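Local coordinates for protein endoglucanase (Clostridium thermocellum, PDB 2E4T) that acts as an endoglucanase, hydrolysing internal beta-1,4-glucosidic bonds in cellulose and probably also in xyloglucan, through its family 44 glycoside hydrolase part, at residues A[26-31]-A[406-411]; A[104-109]-A[386-391]; A[437-440]-A[446-449]; A[315-320]-A[378-383]. All coordinates share one frame; numbering follows the deposited sequence.

Contact 1 (A[26-31]-A[406-411]); sequences YIYGSN and LYTNYD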
loop_
_atom_site.group_PDB
_atom_site.type_symbol
_atom_site.label_atom_id
_atom_site.label_comp_id
_atom_site.label_asym_id
_atom_site.label_seq_id
_atom_site.Cartn_x
_atom_site.Cartn_y
_atom_site.Cartn_z
ATOM N N TYR A 26 5.558 4.492 -7.069
ATOM C CA TYR A 26 5.073 3.188 -6.620
ATOM C C TYR A 26 3.839 3.280 -5.731
ATOM O O TYR A 26 3.412 2.271 -5.156
ATOM C CB TYR A 26 6.192 2.434 -5.862
ATOM C CG TYR A 26 7.504 2.481 -6.601
ATOM C CD1 TYR A 26 7.601 2.046 -7.956
ATOM C CD2 TYR A 26 8.656 2.954 -5.962
ATOM C CE1 TYR A 26 8.820 2.114 -8.625
ATOM C CE2 TYR A 26 9.867 3.015 -6.632
ATOM C CZ TYR A 26 9.963 2.588 -7.952
ATOM O OH TYR A 26 11.167 2.655 -8.611
ATOM N N ILE A 27 3.200 4.481 -5.646
ATOM C CA ILE A 27 2.026 4.634 -4.829
ATOM C C ILE A 27 0.766 4.073 -5.461
ATOM O O ILE A 27 -0.264 3.945 -4.777
ATOM C CB ILE A 27 1.807 6.099 -4.407
ATOM C CG1 ILE A 27 1.643 7.008 -5.615
ATOM C CG2 ILE A 27 2.947 6.545 -3.469
ATOM C CD1 ILE A 27 1.178 8.398 -5.237
ATOM N N TYR A 28 0.809 3.742 -6.757
ATOM C CA TYR A 28 -0.377 3.337 -7.512
ATOM C C TYR A 28 -0.433 1.828 -7.692
ATOM O O TYR A 28 -0.712 1.305 -8.788
ATOM C CB TYR A 28 -0.391 4.042 -8.890
ATOM C CG TYR A 28 -0.137 5.531 -8.801
ATOM C CD1 TYR A 28 -1.087 6.420 -8.287
ATOM C CD2 TYR A 28 1.051 6.081 -9.279
ATOM C CE1 TYR A 28 -0.860 7.779 -8.233
ATOM C CE2 TYR A 28 1.290 7.453 -9.230
ATOM C CZ TYR A 28 0.331 8.311 -8.724
ATOM O OH TYR A 28 0.521 9.683 -8.648
ATOM N N GLY A 29 -0.166 1.084 -6.591
ATOM C CA GLY A 29 -0.055 -0.362 -6.699
ATOM C C GLY A 29 -1.307 -1.115 -6.224
ATOM O O GLY A 29 -2.278 -0.547 -5.695
ATOM N N SER A 30 -1.216 -2.461 -6.381
ATOM C CA SER A 30 -2.281 -3.331 -5.898
ATOM C C SER A 30 -1.668 -4.650 -5.355
ATOM O O SER A 30 -0.550 -5.033 -5.688
ATOM C CB SER A 30 -3.326 -3.652 -6.995
ATOM O OG SER A 30 -2.801 -4.507 -8.003
ATOM N N ASN A 31 -2.492 -5.326 -4.546
ATOM C CA ASN A 31 -2.224 -6.694 -4.099
ATOM C C ASN A 31 -2.820 -7.740 -5.036
ATOM O O ASN A 31 -2.214 -8.801 -5.240
ATOM C CB ASN A 31 -2.782 -6.942 -2.708
ATOM C CG ASN A 31 -2.014 -6.239 -1.615
ATOM O OD1 ASN A 31 -1.063 -6.811 -1.046
ATOM N ND2 ASN A 31 -2.434 -5.027 -1.224
ATOM N N LEU A 406 -7.075 7.036 -13.327
ATOM C CA LEU A 406 -7.087 8.495 -13.499
ATOM C C LEU A 406 -5.644 9.042 -13.333
ATOM O O LEU A 406 -5.297 10.066 -13.958
ATOM C CB LEU A 406 -8.038 9.130 -12.519
ATOM C CG LEU A 406 -8.422 10.580 -12.848
ATOM C CD1 LEU A 406 -9.227 10.710 -14.121
ATOM C CD2 LEU A 406 -9.164 11.196 -11.643
ATOM N N TYR A 407 -4.847 8.384 -12.477
ATOM C CA TYR A 407 -3.452 8.743 -12.307
ATOM C C TYR A 407 -2.521 8.008 -13.254
ATOM O O TYR A 407 -1.542 8.602 -13.733
ATOM C CB TYR A 407 -2.976 8.471 -10.874
ATOM C CG TYR A 407 -3.562 9.434 -9.871
ATOM C CD1 TYR A 407 -2.792 10.532 -9.409
ATOM C CD2 TYR A 407 -4.855 9.268 -9.374
ATOM C CE1 TYR A 407 -3.295 11.422 -8.493
ATOM C CE2 TYR A 407 -5.399 10.169 -8.471
ATOM C CZ TYR A 407 -4.604 11.253 -7.990
ATOM O OH TYR A 407 -5.104 12.176 -7.109
ATOM N N THR A 408 -2.739 6.724 -13.504
ATOM C CA THR A 408 -1.729 5.914 -14.167
ATOM C C THR A 408 -1.939 5.739 -15.653
ATOM O O THR A 408 -0.986 5.314 -16.350
ATOM C CB THR A 408 -1.660 4.504 -13.515
ATOM O OG1 THR A 408 -2.954 3.926 -13.771
ATOM C CG2 THR A 408 -1.328 4.556 -12.058
ATOM N N ASN A 409 -3.154 5.962 -16.153
ATOM C CA ASN A 409 -3.446 5.617 -17.555
ATOM C C ASN A 409 -4.788 6.272 -17.886
ATOM O O ASN A 409 -5.819 5.594 -18.120
ATOM C CB ASN A 409 -3.475 4.115 -17.760
ATOM C CG ASN A 409 -3.455 3.749 -19.231
ATOM O OD1 ASN A 409 -3.651 4.607 -20.119
ATOM N ND2 ASN A 409 -3.155 2.495 -19.512
ATOM N N TYR A 410 -4.810 7.601 -17.902
ATOM C CA TYR A 410 -6.096 8.266 -17.998
ATOM C C TYR A 410 -6.720 8.225 -19.392
ATOM O O TYR A 410 -7.938 8.396 -19.518
ATOM C CB TYR A 410 -6.037 9.721 -17.458
ATOM C CG TYR A 410 -5.060 10.603 -18.176
ATOM C CD1 TYR A 410 -5.334 11.177 -19.414
ATOM C CD2 TYR A 410 -3.823 10.880 -17.615
ATOM C CE1 TYR A 410 -4.371 11.998 -20.026
ATOM C CE2 TYR A 410 -2.873 11.668 -18.239
ATOM C CZ TYR A 410 -3.149 12.225 -19.417
ATOM O OH TYR A 410 -2.192 13.008 -20.022
ATOM N N ASP A 411 -5.867 8.064 -20.425
ATOM C CA ASP A 411 -6.292 8.121 -21.801
ATOM C C ASP A 411 -6.307 6.750 -22.468
ATOM O O ASP A 411 -6.587 6.660 -23.670
ATOM C CB ASP A 411 -5.433 9.125 -22.586
ATOM C CG ASP A 411 -3.974 8.765 -22.585
ATOM O OD1 ASP A 411 -3.605 7.672 -22.089
ATOM O OD2 ASP A 411 -3.153 9.608 -23.066
#
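The hydroxyl of Y407, at the far end of a ring that lies beside the ring of Y28, is hydrogen-bonded to the carbonyl oxygen of A375 in helix 368-384. The OG1 of T408 makes a similar bond to T37 O, so both helix residues that touch Y28 have their polar ends satisfied away from it and offer it carbon. No hydrogen bond crosses between the segments; the contact is made by ring and methyl packing. Y28 CE1 lies 3.5 Å from Y407 CB, and Y28 OH runs on to within 3.5 Å of Y407 CD1. The side chains cross at about a right angle, and both rest on L378 of helix 368-384. The two ring planes are tilted by only 29°, but their centroids stand 5.4 Å apart, so the rings are slid along each other and barely overlap; this is not a true stack. The methyl of T408 completes the grip at the root of Y28: its CG2 approaches Y28 CB to 3.3 Å, a tight fit. T408 CG2 stands anti to the carbonyl carbon (chi1, to OG1, 63°), which turns the methyl to Y28 and the hydroxyl to T37 O. From within its own segment, I27 CG1 sits 3.5 Å above the centre of one face of the Y28 ring. A tyrosine suits position 28 because its long flat ring can reach from the corner at 27 and 28 to the helix. The arrangement belongs to the TIM-like barrel, where helix 398-408, following the last barrel strand 388-391, packs against that corner in the chain of the first barrel strand, 26-30.

Contact 2 (A[104-109]-A[386-391]); sequences YTLITL and VYLATF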
loop_
_atom_site.group_PDB
_atom_site.type_symbol
_atom_site.label_atom_id
_atom_site.label_comp_id
_atom_site.label_asym_id
_atom_site.label_seq_id
_atom_site.Cartn_x
_atom_site.Cartn_y
_atom_site.Cartn_z
ATOM N N TYR A 104 7.675 -2.227 -9.698
ATOM C CA TYR A 104 8.009 -2.590 -8.328
ATOM C C TYR A 104 7.240 -3.850 -7.963
ATOM O O TYR A 104 6.015 -3.857 -7.981
ATOM C CB TYR A 104 7.666 -1.457 -7.324
ATOM C CG TYR A 104 8.476 -1.534 -6.058
ATOM C CD1 TYR A 104 9.450 -0.579 -5.783
ATOM C CD2 TYR A 104 8.290 -2.570 -5.112
ATOM C CE1 TYR A 104 10.267 -0.653 -4.665
ATOM C CE2 TYR A 104 9.091 -2.640 -3.976
ATOM C CZ TYR A 104 10.092 -1.714 -3.774
ATOM O OH TYR A 104 10.911 -1.880 -2.678
ATOM N N THR A 105 7.981 -4.916 -7.558
ATOM C CA THR A 105 7.398 -6.092 -6.961
ATOM C C THR A 105 7.909 -6.202 -5.531
ATOM O O THR A 105 9.123 -6.104 -5.282
ATOM C CB THR A 105 7.782 -7.342 -7.749
ATOM O OG1 THR A 105 7.226 -7.220 -9.070
ATOM C CG2 THR A 105 7.221 -8.607 -7.096
ATOM N N LEU A 106 6.962 -6.377 -4.597
ATOM C CA LEU A 106 7.222 -6.539 -3.171
ATOM C C LEU A 106 6.796 -7.958 -2.772
ATOM O O LEU A 106 5.632 -8.322 -2.931
ATOM C CB LEU A 106 6.381 -5.505 -2.401
ATOM C CG LEU A 106 6.363 -5.647 -0.882
ATOM C CD1 LEU A 106 7.771 -5.535 -0.303
ATOM C CD2 LEU A 106 5.475 -4.568 -0.272
ATOM N N ILE A 107 7.792 -8.767 -2.343
ATOM C CA ILE A 107 7.534 -10.162 -1.991
ATOM C C ILE A 107 7.627 -10.342 -0.474
ATOM O O ILE A 107 8.649 -10.026 0.138
ATOM C CB ILE A 107 8.559 -11.087 -2.706
ATOM C CG1 ILE A 107 8.411 -11.000 -4.222
ATOM C CG2 ILE A 107 8.451 -12.531 -2.199
ATOM C CD1 ILE A 107 7.030 -11.293 -4.783
ATOM N N THR A 108 6.577 -10.934 0.092
ATOM C CA THR A 108 6.616 -11.249 1.534
ATOM C C THR A 108 7.459 -12.483 1.782
ATOM O O THR A 108 7.286 -13.546 1.134
ATOM C CB THR A 108 5.212 -11.445 2.047
ATOM O OG1 THR A 108 4.488 -10.187 1.905
ATOM C CG2 THR A 108 5.199 -11.817 3.531
ATOM N N LEU A 109 8.360 -12.342 2.755
ATOM C CA LEU A 109 9.145 -13.438 3.310
ATOM C C LEU A 109 8.527 -13.845 4.664
ATOM O O LEU A 109 7.761 -13.119 5.285
ATOM C CB LEU A 109 10.615 -13.024 3.482
ATOM C CG LEU A 109 11.292 -12.585 2.173
ATOM C CD1 LEU A 109 12.724 -12.125 2.501
ATOM C CD2 LEU A 109 11.291 -13.707 1.142
ATOM N N VAL A 386 4.272 9.495 0.582
ATOM C CA VAL A 386 4.269 8.045 0.700
ATOM C C VAL A 386 5.070 7.445 -0.446
ATOM O O VAL A 386 5.039 7.926 -1.576
ATOM C CB VAL A 386 2.792 7.539 0.713
ATOM C CG1 VAL A 386 2.681 6.062 0.612
ATOM C CG2 VAL A 386 2.088 8.071 1.954
ATOM N N TYR A 387 5.832 6.375 -0.128
ATOM C CA TYR A 387 6.719 5.746 -1.098
ATOM C C TYR A 387 6.047 4.668 -1.959
ATOM O O TYR A 387 6.303 4.551 -3.168
ATOM C CB TYR A 387 7.877 5.103 -0.322
ATOM C CG TYR A 387 8.848 4.341 -1.168
ATOM C CD1 TYR A 387 9.620 4.984 -2.145
ATOM C CD2 TYR A 387 9.034 2.973 -0.971
ATOM C CE1 TYR A 387 10.534 4.267 -2.910
ATOM C CE2 TYR A 387 9.993 2.265 -1.714
ATOM C CZ TYR A 387 10.751 2.935 -2.664
ATOM O OH TYR A 387 11.708 2.294 -3.415
ATOM N N LEU A 388 5.213 3.842 -1.333
ATOM C CA LEU A 388 4.600 2.714 -2.035
ATOM C C LEU A 388 3.237 2.516 -1.385
ATOM O O LEU A 388 3.088 2.667 -0.166
ATOM C CB LEU A 388 5.490 1.461 -1.942
ATOM C CG LEU A 388 4.946 0.189 -2.598
ATOM C CD1 LEU A 388 6.077 -0.655 -3.160
ATOM C CD2 LEU A 388 4.110 -0.660 -1.638
ATOM N N ALA A 389 2.236 2.127 -2.206
ATOM C CA ALA A 389 0.937 1.764 -1.638
ATOM C C ALA A 389 0.332 0.724 -2.560
ATOM O O ALA A 389 0.495 0.763 -3.776
ATOM C CB ALA A 389 0.042 2.994 -1.464
ATOM N N THR A 390 -0.414 -0.195 -1.916
ATOM C CA THR A 390 -1.047 -1.291 -2.640
ATOM C C THR A 390 -2.459 -1.528 -2.083
ATOM O O THR A 390 -2.622 -1.974 -0.938
ATOM C CB THR A 390 -0.149 -2.597 -2.613
ATOM O OG1 THR A 390 0.399 -2.800 -1.319
ATOM C CG2 THR A 390 1.011 -2.479 -3.567
ATOM N N PHE A 391 -3.457 -1.212 -2.915
ATOM C CA PHE A 391 -4.858 -1.441 -2.567
ATOM C C PHE A 391 -5.100 -2.937 -2.338
ATOM O O PHE A 391 -4.524 -3.790 -3.055
ATOM C CB PHE A 391 -5.705 -0.958 -3.759
ATOM C CG PHE A 391 -7.179 -1.286 -3.659
ATOM C CD1 PHE A 391 -8.014 -0.647 -2.743
ATOM C CD2 PHE A 391 -7.733 -2.250 -4.503
ATOM C CE1 PHE A 391 -9.356 -0.983 -2.655
ATOM C CE2 PHE A 391 -9.074 -2.571 -4.434
ATOM C CZ PHE A 391 -9.874 -1.947 -3.513
#
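In the TIM-like barrel, strands 104-109 and 388-391 are not neighbours in the sheet; Y104 and L388 meet across its interior, with L106 and Y387 alongside. The principal touch is a CH-pi contact. L388 CD1 stands over one face of the Y104 ring, 3.8 Å from its centroid and 21° off the ring normal, displaced toward the CD2 and CE2 side. L388 holds CG anti to its backbone N (chi1 178°), which stretches the side chain toward the ring. Its other methyl, CD2, makes a looser contact with L106 CD2 at 4.4 Å. Y387 comes in differently: its OH meets Y104 at the ring edge, 3.5 Å from CE1, and the two side chains cross at about a right angle. Leucine suits this place in the barrel interior because its branched end can pack against a ring and an aliphatic neighbour together, while tyrosine combines a broad apolar ring with a polar tip. Those tips have a common partner: the hydroxyls of Y104 and Y387 are both hydrogen-bonded to E226 OE1. The chemistry thus implies apolar packing of leucine on a ring, with both tyrosine hydroxyls satisfied at one carboxylate oxygen, which would limit how far either ring can swing.

Contact 3 (A[437-440]-A[446-449]); sequences SIVG and LHII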
loop_
_atom_site.group_PDB
_atom_site.type_symbol
_atom_site.label_atom_id
_atom_site.label_comp_id
_atom_site.label_asym_id
_atom_site.label_seq_id
_atom_site.Cartn_x
_atom_site.Cartn_y
_atom_site.Cartn_z
ATOM N N SER A 437 0.565 18.545 -10.625
ATOM C CA SER A 437 1.903 18.026 -10.826
ATOM C C SER A 437 2.406 18.445 -12.210
ATOM O O SER A 437 1.665 18.809 -13.129
ATOM C CB SER A 437 1.915 16.492 -10.753
ATOM O OG SER A 437 1.061 15.947 -11.761
ATOM N N ILE A 438 3.736 18.345 -12.312
ATOM C CA ILE A 438 4.466 18.541 -13.574
ATOM C C ILE A 438 5.334 17.297 -13.793
ATOM O O ILE A 438 5.364 16.369 -12.988
ATOM C CB ILE A 438 5.281 19.855 -13.548
ATOM C CG1 ILE A 438 6.381 19.795 -12.485
ATOM C CG2 ILE A 438 4.325 21.030 -13.382
ATOM C CD1 ILE A 438 7.276 21.054 -12.456
ATOM N N VAL A 439 6.086 17.290 -14.912
ATOM C CA VAL A 439 6.931 16.176 -15.274
ATOM C C VAL A 439 8.382 16.587 -15.042
ATOM O O VAL A 439 8.885 17.513 -15.703
ATOM C CB VAL A 439 6.710 15.749 -16.708
ATOM C CG1 VAL A 439 7.619 14.564 -17.082
ATOM C CG2 VAL A 439 5.223 15.416 -16.938
ATOM N N GLY A 440 9.055 15.928 -14.106
ATOM C CA GLY A 440 10.436 16.303 -13.812
ATOM C C GLY A 440 10.490 17.700 -13.270
ATOM O O GLY A 440 9.801 18.019 -12.285
ATOM N N LEU A 446 0.961 20.885 -17.301
ATOM C CA LEU A 446 0.512 20.931 -15.901
ATOM C C LEU A 446 -0.695 20.014 -15.762
ATOM O O LEU A 446 -1.708 20.191 -16.455
ATOM C CB LEU A 446 0.155 22.368 -15.526
ATOM C CG LEU A 446 -0.495 22.570 -14.167
ATOM C CD1 LEU A 446 0.449 22.081 -13.015
ATOM C CD2 LEU A 446 -0.831 24.040 -13.964
ATOM N N HIS A 447 -0.561 19.021 -14.890
ATOM C CA HIS A 447 -1.609 18.061 -14.613
ATOM C C HIS A 447 -2.355 18.411 -13.344
ATOM O O HIS A 447 -1.713 18.734 -12.336
ATOM C CB HIS A 447 -0.964 16.668 -14.420
ATOM C CG HIS A 447 -0.387 16.117 -15.668
ATOM N ND1 HIS A 447 -1.045 15.177 -16.411
ATOM C CD2 HIS A 447 0.780 16.384 -16.304
ATOM C CE1 HIS A 447 -0.293 14.886 -17.474
ATOM N NE2 HIS A 447 0.824 15.604 -17.432
ATOM N N ILE A 448 -3.701 18.340 -13.390
ATOM C CA ILE A 448 -4.495 18.657 -12.236
ATOM C C ILE A 448 -5.546 17.565 -12.050
ATOM O O ILE A 448 -6.337 17.299 -12.972
ATOM C CB ILE A 448 -5.232 20.027 -12.368
ATOM C CG1 ILE A 448 -4.227 21.148 -12.657
ATOM C CG2 ILE A 448 -6.045 20.304 -11.128
ATOM C CD1 ILE A 448 -4.903 22.433 -13.145
ATOM N N ILE A 449 -5.581 16.945 -10.872
ATOM C CA ILE A 449 -6.708 16.072 -10.495
ATOM C C ILE A 449 -7.643 16.924 -9.674
ATOM O O ILE A 449 -7.248 17.567 -8.684
ATOM C CB ILE A 449 -6.209 14.876 -9.584
ATOM C CG1 ILE A 449 -5.240 13.961 -10.312
ATOM C CG2 ILE A 449 -7.389 14.128 -9.064
ATOM C CD1 ILE A 449 -5.840 13.311 -11.467
#
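S437 and H447 pair across a beta hairpin formed by strands 432-439 and 442-452, part of the large mixed sheet beside the barrel, which holds the chain's first strand and its last. The short segments 437-439 and 446-449 run at 146° to each other, antiparallel with a clear twist. Backbone bonding comes first: the two residues form a hydrogen-bonded antiparallel pair, joined by S437 N to H447 O at 2.9 Å and by H447 N to S437 O at 2.8 Å. The second is the straighter, with an N-H...O angle of 166°.

Polar side chains form a second group. S437 and H447 share a sheet face. With S437 OG between its backbone N and carbonyl carbon (chi1 60°), the hydroxyl lies against the CB of the histidine without bonding to it; serine is small enough to sit beside the larger residue. Histidine suits its place by bringing a nitrogen to the next strand: H447 ND1 is hydrogen-bonded to H511 NE2, which ties the hairpin to strand 508-514. S437 OG has a weak bond to G418 N, and F417 touches both residues.

The apolar group is small. I438 CG2 and L446 CD1 meet at 4.0 Å, and the leucine methyl also lies 3.5 Å from S437 O. Aliphatic carbon suits L446, which packs among strand and loop side chains, on L514 and Y471. At the exposed edge of the contact, V439 CG2 comes within 4.4 Å of H447 NE2. Between the paired residues, S437 OG lies 3.4 Å from H447 CB.

Contact 4 (A[315-320]-A[378-383]); sequences RTLWDP and LGIFGK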
loop_
_atom_site.group_PDB
_atom_site.type_symbol
_atom_site.label_atom_id
_atom_site.label_comp_id
_atom_site.label_asym_id
_atom_site.label_seq_id
_atom_site.Cartn_x
_atom_site.Cartn_y
_atom_site.Cartn_z
ATOM N N ARG A 315 -9.395 12.629 4.581
ATOM C CA ARG A 315 -8.843 13.732 5.360
ATOM C C ARG A 315 -8.188 13.267 6.653
ATOM O O ARG A 315 -7.308 13.968 7.172
ATOM C CB ARG A 315 -9.927 14.791 5.575
ATOM C CG ARG A 315 -10.270 15.513 4.304
ATOM C CD ARG A 315 -11.547 16.344 4.418
ATOM N NE ARG A 315 -11.355 17.389 5.442
ATOM C CZ ARG A 315 -12.371 18.078 5.964
ATOM N NH1 ARG A 315 -13.645 17.847 5.577
ATOM N NH2 ARG A 315 -12.093 18.984 6.909
ATOM N N THR A 316 -8.591 12.118 7.208
ATOM C CA THR A 316 -7.888 11.634 8.410
ATOM C C THR A 316 -6.408 11.358 8.132
ATOM O O THR A 316 -5.591 11.337 9.047
ATOM C CB THR A 316 -8.603 10.374 8.936
ATOM O OG1 THR A 316 -9.930 10.785 9.240
ATOM C CG2 THR A 316 -7.909 9.741 10.105
ATOM N N LEU A 317 -6.076 11.116 6.844
ATOM C CA LEU A 317 -4.691 10.896 6.488
ATOM C C LEU A 317 -3.805 12.137 6.720
ATOM O O LEU A 317 -2.617 11.979 7.002
ATOM C CB LEU A 317 -4.558 10.463 5.030
ATOM C CG LEU A 317 -5.218 9.126 4.696
ATOM C CD1 LEU A 317 -5.218 8.886 3.176
ATOM C CD2 LEU A 317 -4.510 7.957 5.393
ATOM N N TRP A 318 -4.357 13.363 6.509
ATOM C CA TRP A 318 -3.509 14.537 6.406
ATOM C C TRP A 318 -4.017 15.773 7.140
ATOM O O TRP A 318 -3.190 16.675 7.401
ATOM C CB TRP A 318 -3.263 14.919 4.916
ATOM C CG TRP A 318 -4.513 15.376 4.228
ATOM C CD1 TRP A 318 -5.445 14.604 3.559
ATOM C CD2 TRP A 318 -5.013 16.728 4.142
ATOM N NE1 TRP A 318 -6.467 15.392 3.080
ATOM C CE2 TRP A 318 -6.227 16.684 3.448
ATOM C CE3 TRP A 318 -4.529 17.969 4.618
ATOM C CZ2 TRP A 318 -6.985 17.834 3.184
ATOM C CZ3 TRP A 318 -5.313 19.098 4.391
ATOM C CH2 TRP A 318 -6.521 19.030 3.682
ATOM N N ASP A 319 -5.323 15.916 7.363
ATOM C CA ASP A 319 -5.906 17.220 7.689
ATOM C C ASP A 319 -6.096 17.314 9.196
ATOM O O ASP A 319 -6.938 16.594 9.776
ATOM C CB ASP A 319 -7.282 17.293 7.005
ATOM C CG ASP A 319 -8.094 18.508 7.317
ATOM O OD1 ASP A 319 -7.594 19.444 8.028
ATOM O OD2 ASP A 319 -9.255 18.541 6.878
ATOM N N PRO A 320 -5.341 18.207 9.890
ATOM C CA PRO A 320 -5.506 18.284 11.341
ATOM C C PRO A 320 -6.877 18.778 11.774
ATOM O O PRO A 320 -7.242 18.543 12.976
ATOM C CB PRO A 320 -4.409 19.270 11.776
ATOM C CG PRO A 320 -4.131 20.094 10.585
ATOM C CD PRO A 320 -4.352 19.154 9.370
ATOM N N LEU A 378 -4.956 8.628 -3.434
ATOM C CA LEU A 378 -3.730 8.602 -4.246
ATOM C C LEU A 378 -3.089 10.009 -4.350
ATOM O O LEU A 378 -1.849 10.136 -4.374
ATOM C CB LEU A 378 -4.024 8.046 -5.619
ATOM C CG LEU A 378 -4.438 6.590 -5.616
ATOM C CD1 LEU A 378 -4.891 6.202 -7.050
ATOM C CD2 LEU A 378 -3.337 5.669 -5.113
ATOM N N GLY A 379 -3.939 11.049 -4.437
ATOM C CA GLY A 379 -3.413 12.417 -4.446
ATOM C C GLY A 379 -2.657 12.717 -3.137
ATOM O O GLY A 379 -1.557 13.319 -3.159
ATOM N N ILE A 380 -3.253 12.315 -2.011
ATOM C CA ILE A 380 -2.649 12.511 -0.703
ATOM C C ILE A 380 -1.334 11.733 -0.588
ATOM O O ILE A 380 -0.323 12.274 -0.093
ATOM C CB ILE A 380 -3.682 12.073 0.385
ATOM C CG1 ILE A 380 -4.858 13.043 0.394
ATOM C CG2 ILE A 380 -3.021 11.947 1.746
ATOM C CD1 ILE A 380 -6.126 12.424 0.962
ATOM N N PHE A 381 -1.343 10.469 -0.965
ATOM C CA PHE A 381 -0.115 9.679 -0.897
ATOM C C PHE A 381 1.001 10.384 -1.654
ATOM O O PHE A 381 2.165 10.433 -1.204
ATOM C CB PHE A 381 -0.322 8.285 -1.462
ATOM C CG PHE A 381 -1.171 7.338 -0.617
ATOM C CD1 PHE A 381 -1.512 7.604 0.699
ATOM C CD2 PHE A 381 -1.571 6.139 -1.160
ATOM C CE1 PHE A 381 -2.271 6.689 1.466
ATOM C CE2 PHE A 381 -2.330 5.221 -0.397
ATOM C CZ PHE A 381 -2.636 5.491 0.890
ATOM N N GLY A 382 0.673 10.897 -2.844
ATOM C CA GLY A 382 1.722 11.545 -3.645
ATOM C C GLY A 382 2.219 12.812 -3.002
ATOM O O GLY A 382 3.466 12.913 -2.840
ATOM N N LYS A 383 1.283 13.666 -2.568
ATOM C CA LYS A 383 1.583 15.002 -2.041
ATOM C C LYS A 383 2.362 14.920 -0.750
ATOM O O LYS A 383 3.249 15.749 -0.490
ATOM C CB LYS A 383 0.260 15.744 -1.830
ATOM C CG LYS A 383 0.362 17.143 -1.247
ATOM C CD LYS A 383 -1.016 17.827 -1.254
ATOM C CE LYS A 383 -0.983 19.201 -0.621
ATOM N NZ LYS A 383 -2.300 19.826 -0.711
#
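W318 and I380 bring their backbones closest, CA to CA 7.4 Å, where the helically coiled but not regularly bonded residues 315-317, in the loop after helix 304-312, lead up to W318 facing helix 368-384. I380 does most of the touching with two branches. Its CG1 lies beside the backbone N (chi1 -68°) and carries CD1 to the five-membered part of the W318 indole, 3.5 Å from W318 CD1; the two side chains cross at about a right angle. The other branch, I380 CG2, meets L317 CB at 3.9 Å. L317 also sends CD1 to F381 CE1, at 4.1 Å. A beta-branched isoleucine suits this place, because it serves two loop residues at once. The wide indole of W318 can touch I380 and also meet the ring of Y384, their planes about 15° apart. Behind the contact the loop is probably stiffened from within: R315 NE and R315 NH2 both bind D319 OD2, at 2.8 and 2.9 Å, with the acceptor in the guanidinium plane. D319 CB in turn lies 3.5 Å above the centre of the indole face. This is the outer layer of a TIM-like barrel, where the helix between strands 354-360 and 388-391 packs against the loop between helices 304-312 and 327-331.

In the fold
All four contacts are largely buried, but at different depths. Contact 2 lies inside the barrel, its centre about 6 Å from the centre of the chain. Contact 1 joins the chain of the first barrel strand to a helix, contact 4 a loop to a helix outside the barrel; contact 3, its centre about 22 Å from the chain's, belongs to the sheet beside it. Contacts 1 and 2 share the barrel sheet through neighbouring strands 26-30 and 388-391. Contact 4 is nested within the loop closed by contact 2, helix 368-384 being followed by strand 388-391. Segment 406-411 also touches contact 3, Y410 against H447. Side-chain packing makes contacts 1, 2 and 4; cross-strand backbone hydrogen bonds occur in contact 3 alone.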